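Local coordinates for uncharacterized conserved protein (Ruegeria pomeroyi DSS-3, PDB 3IUS) that is of unknown function but probably binds NAD, as a Rossmann-fold member of the NAD-dependent epimerase/dehydratase family, at residues Ser75-Leu81 / Met133-Trp138; Cys208-Val213 / Leu268-Arg274. All blocks are in the same frame, centred on the assembly; numbering follows the deposited sequence. Where two conformers were deposited one is given.

Interaction 1. Residues Ser75-Leu81 / Met133-Trp138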
loop_
_atom_site.group_PDB
_atom_site.type_symbol
_atom_site.label_atom_id
_atom_site.label_comp_id
_atom_site.label_asym_id
_atom_site.label_seq_id
_atom_site.Cartn_x
_atom_site.Cartn_y
_atom_site.Cartn_z
ATOM N N SER A 75 -16.028 8.490 -4.083
ATOM C CA SER A 75 -17.116 8.815 -3.162
ATOM C C SER A 75 -18.163 7.709 -3.053
ATOM O O SER A 75 -18.942 7.685 -2.106
ATOM C CB SER A 75 -17.783 10.142 -3.547
ATOM O OG SER A 75 -18.376 10.073 -4.829
ATOM N N GLY A 76 -18.174 6.793 -4.014
ATOM C CA GLY A 76 -19.130 5.699 -4.005
ATOM C C GLY A 76 -18.559 4.453 -3.365
ATOM O O GLY A 76 -19.263 3.458 -3.170
ATOM N N GLY A 77 -17.277 4.511 -3.018
ATOM C CA GLY A 77 -16.592 3.367 -2.455
ATOM C C GLY A 77 -15.704 2.678 -3.472
ATOM O O GLY A 77 -14.934 3.325 -4.186
ATOM N N ASP A 78 -15.818 1.358 -3.550
ATOM C CA ASP A 78 -14.915 0.579 -4.394
ATOM C C ASP A 78 -15.402 0.407 -5.829
ATOM O O ASP A 78 -16.461 -0.168 -6.064
ATOM C CB ASP A 78 -14.651 -0.793 -3.776
ATOM C CG ASP A 78 -13.576 -1.560 -4.512
ATOM O OD1 ASP A 78 -12.420 -1.547 -4.041
ATOM O OD2 ASP A 78 -13.882 -2.165 -5.563
ATOM N N PRO A 79 -14.600 0.883 -6.797
ATOM C CA PRO A 79 -14.914 0.821 -8.230
ATOM C C PRO A 79 -14.990 -0.605 -8.781
ATOM O O PRO A 79 -15.767 -0.844 -9.702
ATOM C CB PRO A 79 -13.746 1.578 -8.878
ATOM C CG PRO A 79 -13.170 2.413 -7.777
ATOM C CD PRO A 79 -13.346 1.610 -6.539
ATOM N N VAL A 80 -14.196 -1.529 -8.240
ATOM C CA VAL A 80 -14.220 -2.916 -8.701
ATOM C C VAL A 80 -15.553 -3.565 -8.327
ATOM O O VAL A 80 -16.195 -4.206 -9.155
ATOM C CB VAL A 80 -13.040 -3.744 -8.135
ATOM C CG1 VAL A 80 -13.252 -5.233 -8.394
ATOM C CG2 VAL A 80 -11.720 -3.281 -8.740
ATOM N N LEU A 81 -15.975 -3.378 -7.083
ATOM C CA LEU A 81 -17.269 -3.891 -6.639
ATOM C C LEU A 81 -18.411 -3.192 -7.373
ATOM O O LEU A 81 -19.439 -3.798 -7.657
ATOM C CB LEU A 81 -17.431 -3.728 -5.124
ATOM C CG LEU A 81 -16.583 -4.631 -4.224
ATOM C CD1 LEU A 81 -16.769 -4.262 -2.757
ATOM C CD2 LEU A 81 -16.917 -6.098 -4.459
HETATM N N MSE A 133 -15.429 3.065 3.603
HETATM C CA MSE A 133 -16.539 2.625 2.766
HETATM C C MSE A 133 -16.156 1.376 1.993
HETATM O O MSE A 133 -16.878 0.377 1.990
HETATM C CB MSE A 133 -16.873 3.691 1.725
HETATM C CG MSE A 133 -17.863 4.764 2.103
HETATM SE SE MSE A 133 -18.622 5.397 0.406
HETATM C CE MSE A 133 -19.822 3.906 0.071
ATOM N N ALA A 134 -15.026 1.463 1.295
ATOM C CA ALA A 134 -14.564 0.365 0.449
ATOM C C ALA A 134 -14.339 -0.899 1.274
ATOM O O ALA A 134 -14.793 -1.981 0.896
ATOM C CB ALA A 134 -13.296 0.761 -0.298
ATOM N N GLU A 135 -13.659 -0.763 2.410
ATOM C CA GLU A 135 -13.415 -1.917 3.274
ATOM C C GLU A 135 -14.725 -2.577 3.667
ATOM O O GLU A 135 -14.841 -3.797 3.642
ATOM C CB GLU A 135 -12.682 -1.519 4.550
ATOM C CG GLU A 135 -11.223 -1.152 4.360
ATOM C CD GLU A 135 -10.432 -1.287 5.654
ATOM O OE1 GLU A 135 -10.876 -2.023 6.560
ATOM O OE2 GLU A 135 -9.364 -0.662 5.778
ATOM N N GLN A 136 -15.700 -1.756 4.049
ATOM C CA GLN A 136 -16.985 -2.263 4.525
ATOM C C GLN A 136 -17.733 -2.992 3.417
ATOM O O GLN A 136 -18.382 -4.018 3.657
ATOM C CB GLN A 136 -17.829 -1.121 5.112
ATOM C CG GLN A 136 -17.287 -0.602 6.452
ATOM C CD GLN A 136 -17.806 0.776 6.839
ATOM O OE1 GLN A 136 -18.537 1.421 6.086
ATOM N NE2 GLN A 136 -17.423 1.231 8.025
ATOM N N GLN A 137 -17.642 -2.461 2.204
ATOM C CA GLN A 137 -18.280 -3.090 1.051
ATOM C C GLN A 137 -17.681 -4.473 0.793
ATOM O O GLN A 137 -18.404 -5.451 0.602
ATOM C CB GLN A 137 -18.170 -2.188 -0.184
ATOM C CG GLN A 137 -19.032 -0.940 -0.089
ATOM C CD GLN A 137 -18.733 0.081 -1.181
ATOM O OE1 GLN A 137 -17.689 0.031 -1.835
ATOM N NE2 GLN A 137 -19.649 1.024 -1.366
ATOM N N TRP A 138 -16.357 -4.556 0.809
ATOM C CA TRP A 138 -15.687 -5.839 0.643
ATOM C C TRP A 138 -16.043 -6.815 1.768
ATOM O O TRP A 138 -16.351 -7.974 1.510
ATOM C CB TRP A 138 -14.174 -5.640 0.538
ATOM C CG TRP A 138 -13.757 -5.174 -0.817
ATOM C CD1 TRP A 138 -13.346 -3.918 -1.168
ATOM C CD2 TRP A 138 -13.711 -5.959 -2.012
ATOM N NE1 TRP A 138 -13.047 -3.874 -2.509
ATOM C CE2 TRP A 138 -13.263 -5.115 -3.050
ATOM C CE3 TRP A 138 -14.004 -7.294 -2.305
ATOM C CZ2 TRP A 138 -13.103 -5.565 -4.360
ATOM C CZ3 TRP A 138 -13.845 -7.738 -3.605
ATOM C CH2 TRP A 138 -13.398 -6.876 -4.616
HETATM O O HOH W 1 -18.900 0.480 -4.813
#
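Three direct hydrogen bonds join the loop before helix 79-90 to helix 126-140. The carboxamide of Gln137 makes two: NE2 donates to Gly76 O (3.1 Å, 168°), while OE1 accepts from Asp78 N (2.9 Å, 172°), so it bonds the loop backbone on both sides of Gly77. Trp138 NE1 gives the third, to Asp78 OD1 (2.9 Å, 170°). The other carboxylate oxygen, Asp78 OD2, accepts from Leu81 N at 2.9 Å, which makes Asp78 the N-cap of helix 79-90. Both helices belong to the Rossmann-type α/β domain, coming after parallel strands 66-69 and, with short strand 114-115 in between, 97-103; Tyr100 of strand 97-103 stacks on Trp138. Among apolar contacts, Leu81 CD1 sits 3.5 Å from the centroid of the Trp138 five-membered ring, 6° off its normal, a CH-pi contact; Val80 CG1 meets the ring edge, 4.1 Å from Trp138 CZ2. At Gly77 a beta carbon would clash with Gln137 OE1, and Gly77 CA comes within 4.6 Å of Ala134 CA.

Interaction 2. Residues Cys208-Val213 / Leu268-Arg274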
loop_
_atom_site.group_PDB
_atom_site.type_symbol
_atom_site.label_atom_id
_atom_site.label_comp_id
_atom_site.label_asym_id
_atom_site.label_seq_id
_atom_site.Cartn_x
_atom_site.Cartn_y
_atom_site.Cartn_z
ATOM N N CYS A 208 3.130 -1.984 7.915
ATOM C CA CYS A 208 4.018 -0.846 8.118
ATOM C C CYS A 208 5.280 -1.364 8.795
ATOM O O CYS A 208 5.282 -2.461 9.335
ATOM C CB CYS A 208 3.352 0.192 9.024
ATOM S SG CYS A 208 2.735 -0.501 10.600
ATOM N N ASP A 209 6.347 -0.575 8.780
ATOM C CA ASP A 209 7.567 -0.997 9.450
ATOM C C ASP A 209 7.567 -0.665 10.949
ATOM O O ASP A 209 6.542 -0.269 11.509
ATOM C CB ASP A 209 8.813 -0.458 8.730
ATOM C CG ASP A 209 9.030 1.015 8.954
ATOM O OD1 ASP A 209 8.404 1.590 9.873
ATOM O OD2 ASP A 209 9.851 1.600 8.211
ATOM N N ASP A 210 8.720 -0.839 11.586
ATOM C CA ASP A 210 8.824 -0.777 13.039
ATOM C C ASP A 210 8.987 0.621 13.619
ATOM O O ASP A 210 8.908 0.802 14.835
ATOM C CB ASP A 210 9.999 -1.634 13.514
ATOM C CG ASP A 210 9.710 -3.115 13.424
ATOM O OD1 ASP A 210 8.542 -3.472 13.197
ATOM O OD2 ASP A 210 10.656 -3.912 13.575
ATOM N N GLU A 211 9.224 1.608 12.765
ATOM C CA GLU A 211 9.643 2.910 13.261
ATOM C C GLU A 211 8.891 4.090 12.648
ATOM O O GLU A 211 9.298 4.633 11.614
ATOM C CB GLU A 211 11.150 3.084 13.074
ATOM C CG GLU A 211 11.685 4.386 13.630
ATOM C CD GLU A 211 13.200 4.424 13.678
ATOM O OE1 GLU A 211 13.832 3.362 13.524
ATOM O OE2 GLU A 211 13.757 5.524 13.875
ATOM N N PRO A 212 7.773 4.478 13.281
ATOM C CA PRO A 212 7.114 5.732 12.924
ATOM C C PRO A 212 8.160 6.829 12.929
ATOM O O PRO A 212 8.938 6.913 13.877
ATOM C CB PRO A 212 6.137 5.940 14.072
ATOM C CG PRO A 212 5.766 4.544 14.479
ATOM C CD PRO A 212 6.994 3.700 14.266
ATOM N N VAL A 213 8.174 7.641 11.889
ATOM C CA VAL A 213 9.268 8.583 11.719
ATOM C C VAL A 213 8.777 9.949 11.266
ATOM O O VAL A 213 7.897 10.055 10.420
ATOM C CB VAL A 213 10.321 8.021 10.729
ATOM C CG1 VAL A 213 9.702 7.759 9.358
ATOM C CG2 VAL A 213 11.504 8.967 10.604
ATOM N N LEU A 268 10.354 -8.548 8.639
ATOM C CA LEU A 268 10.653 -7.400 7.794
ATOM C C LEU A 268 12.092 -7.382 7.280
ATOM O O LEU A 268 13.043 -7.546 8.049
ATOM C CB LEU A 268 10.361 -6.101 8.543
ATOM C CG LEU A 268 8.937 -5.850 9.040
ATOM C CD1 LEU A 268 8.875 -4.474 9.719
ATOM C CD2 LEU A 268 7.937 -5.955 7.890
ATOM N N LYS A 269 12.235 -7.184 5.974
ATOM C CA LYS A 269 13.542 -7.013 5.346
ATOM C C LYS A 269 14.082 -5.641 5.698
ATOM O O LYS A 269 15.292 -5.449 5.841
ATOM C CB LYS A 269 13.433 -7.113 3.823
ATOM C CG LYS A 269 13.088 -8.485 3.277
ATOM C CD LYS A 269 12.822 -8.405 1.775
ATOM C CE LYS A 269 12.935 -9.768 1.101
ATOM N NZ LYS A 269 11.846 -10.707 1.496
ATOM N N TYR A 270 13.178 -4.678 5.813
ATOM C CA TYR A 270 13.565 -3.304 6.108
ATOM C C TYR A 270 12.728 -2.761 7.265
ATOM O O TYR A 270 11.733 -2.078 7.053
ATOM C CB TYR A 270 13.420 -2.416 4.869
ATOM C CG TYR A 270 14.111 -2.962 3.638
ATOM C CD1 TYR A 270 15.493 -2.891 3.504
ATOM C CD2 TYR A 270 13.383 -3.532 2.604
ATOM C CE1 TYR A 270 16.132 -3.391 2.377
ATOM C CE2 TYR A 270 14.014 -4.034 1.472
ATOM C CZ TYR A 270 15.387 -3.956 1.364
ATOM O OH TYR A 270 16.010 -4.451 0.239
ATOM N N PRO A 271 13.138 -3.072 8.502
ATOM C CA PRO A 271 12.400 -2.706 9.720
ATOM C C PRO A 271 12.267 -1.204 9.932
ATOM O O PRO A 271 11.371 -0.765 10.649
ATOM C CB PRO A 271 13.257 -3.319 10.840
ATOM C CG PRO A 271 14.600 -3.527 10.209
ATOM C CD PRO A 271 14.288 -3.931 8.815
ATOM N N ASN A 272 13.148 -0.424 9.314
ATOM C CA ASN A 272 13.107 1.024 9.466
ATOM C C ASN A 272 13.665 1.746 8.247
ATOM O O ASN A 272 14.295 1.128 7.384
ATOM C CB ASN A 272 13.819 1.472 10.754
ATOM C CG ASN A 272 15.322 1.230 10.720
ATOM O OD1 ASN A 272 16.070 1.952 10.045
ATOM N ND2 ASN A 272 15.780 0.235 11.476
ATOM N N TYR A 273 13.418 3.053 8.188
ATOM C CA TYR A 273 13.756 3.872 7.024
ATOM C C TYR A 273 15.258 3.978 6.805
ATOM O O TYR A 273 15.707 4.159 5.677
ATOM C CB TYR A 273 13.149 5.280 7.140
ATOM C CG TYR A 273 13.849 6.171 8.137
ATOM C CD1 TYR A 273 14.753 7.142 7.723
ATOM C CD2 TYR A 273 13.608 6.045 9.493
ATOM C CE1 TYR A 273 15.395 7.952 8.640
ATOM C CE2 TYR A 273 14.243 6.844 10.410
ATOM C CZ TYR A 273 15.136 7.797 9.979
ATOM O OH TYR A 273 15.764 8.584 10.907
ATOM N N ARG A 274 16.035 3.878 7.880
ATOM C CA ARG A 274 17.485 3.979 7.752
ATOM C C ARG A 274 18.077 2.794 6.997
ATOM O O ARG A 274 18.905 2.983 6.117
ATOM C CB ARG A 274 18.174 4.184 9.108
ATOM C CG ARG A 274 17.984 5.598 9.687
ATOM C CD ARG A 274 18.679 5.769 11.036
ATOM N NE ARG A 274 18.316 4.712 11.981
ATOM C CZ ARG A 274 17.169 4.675 12.656
ATOM N NH1 ARG A 274 16.274 5.636 12.485
ATOM N NH2 ARG A 274 16.916 3.678 13.496
HETATM O O HOH W 2 11.097 0.447 6.121
HETATM O O HOH W 3 10.893 3.809 9.367
#
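Two acidic residues of one loop reach the other segment differently: Asp209 through water, Glu211 through a two-pronged salt bridge. Glu211 OE2 accepts from Arg274 NH1 (2.9 Å, 177°) and Glu211 OE1 from Arg274 NH2 (3.1 Å, 137°). Asp209 OD1 accepts from Glu211 N at 3.0 Å, forming an Asx turn, while Asp209 OD2 accepts from water 3 (2.7 Å), which also donates to Glu211 O (2.9 Å) and weakly accepts from Tyr273 N (2.9 Å). Water 2 lies between Asp209 OD2 (2.7 Å) and Tyr270 O (2.8 Å). One direct backbone bond, Asp210 N to Pro271 O (2.8 Å, 153°), joins the loop after strand 204-207 to the turn ahead of helix 273-282. The N-cap, Asn272, accepts at OD1 from Val275 N and, weakly, from Arg274 N (2.9 Å). Val213 CG2 makes a CH-pi contact with the Tyr273 ring, 3.9 Å from its centroid, 28° off the normal. Asp210 OD1 turns to Asn257 and Lys261, so two of the loop's three acidic side chains have basic partners.

In the fold
Interaction 1 closes before interaction 2 opens along the chain, and the two lie on opposite sides of its centre, about 29 Å between centres and about 13 Å between nearest atoms, so they do not touch. The eight-stranded parallel sheet relates them: helices 79-90 and 126-140 of interaction 1 come after strands 66-69 and 97-103, the second with short strand 114-115 in between, whereas loop 208-213 of interaction 2 leaves strand 204-207, which pairs with strand 146-155, itself a partner of 97-103. Interaction 1 therefore packs two helices within the Rossmann-type domain, while interaction 2 holds the C-terminal helix 273-282 against the loop at the end of strand 204-207.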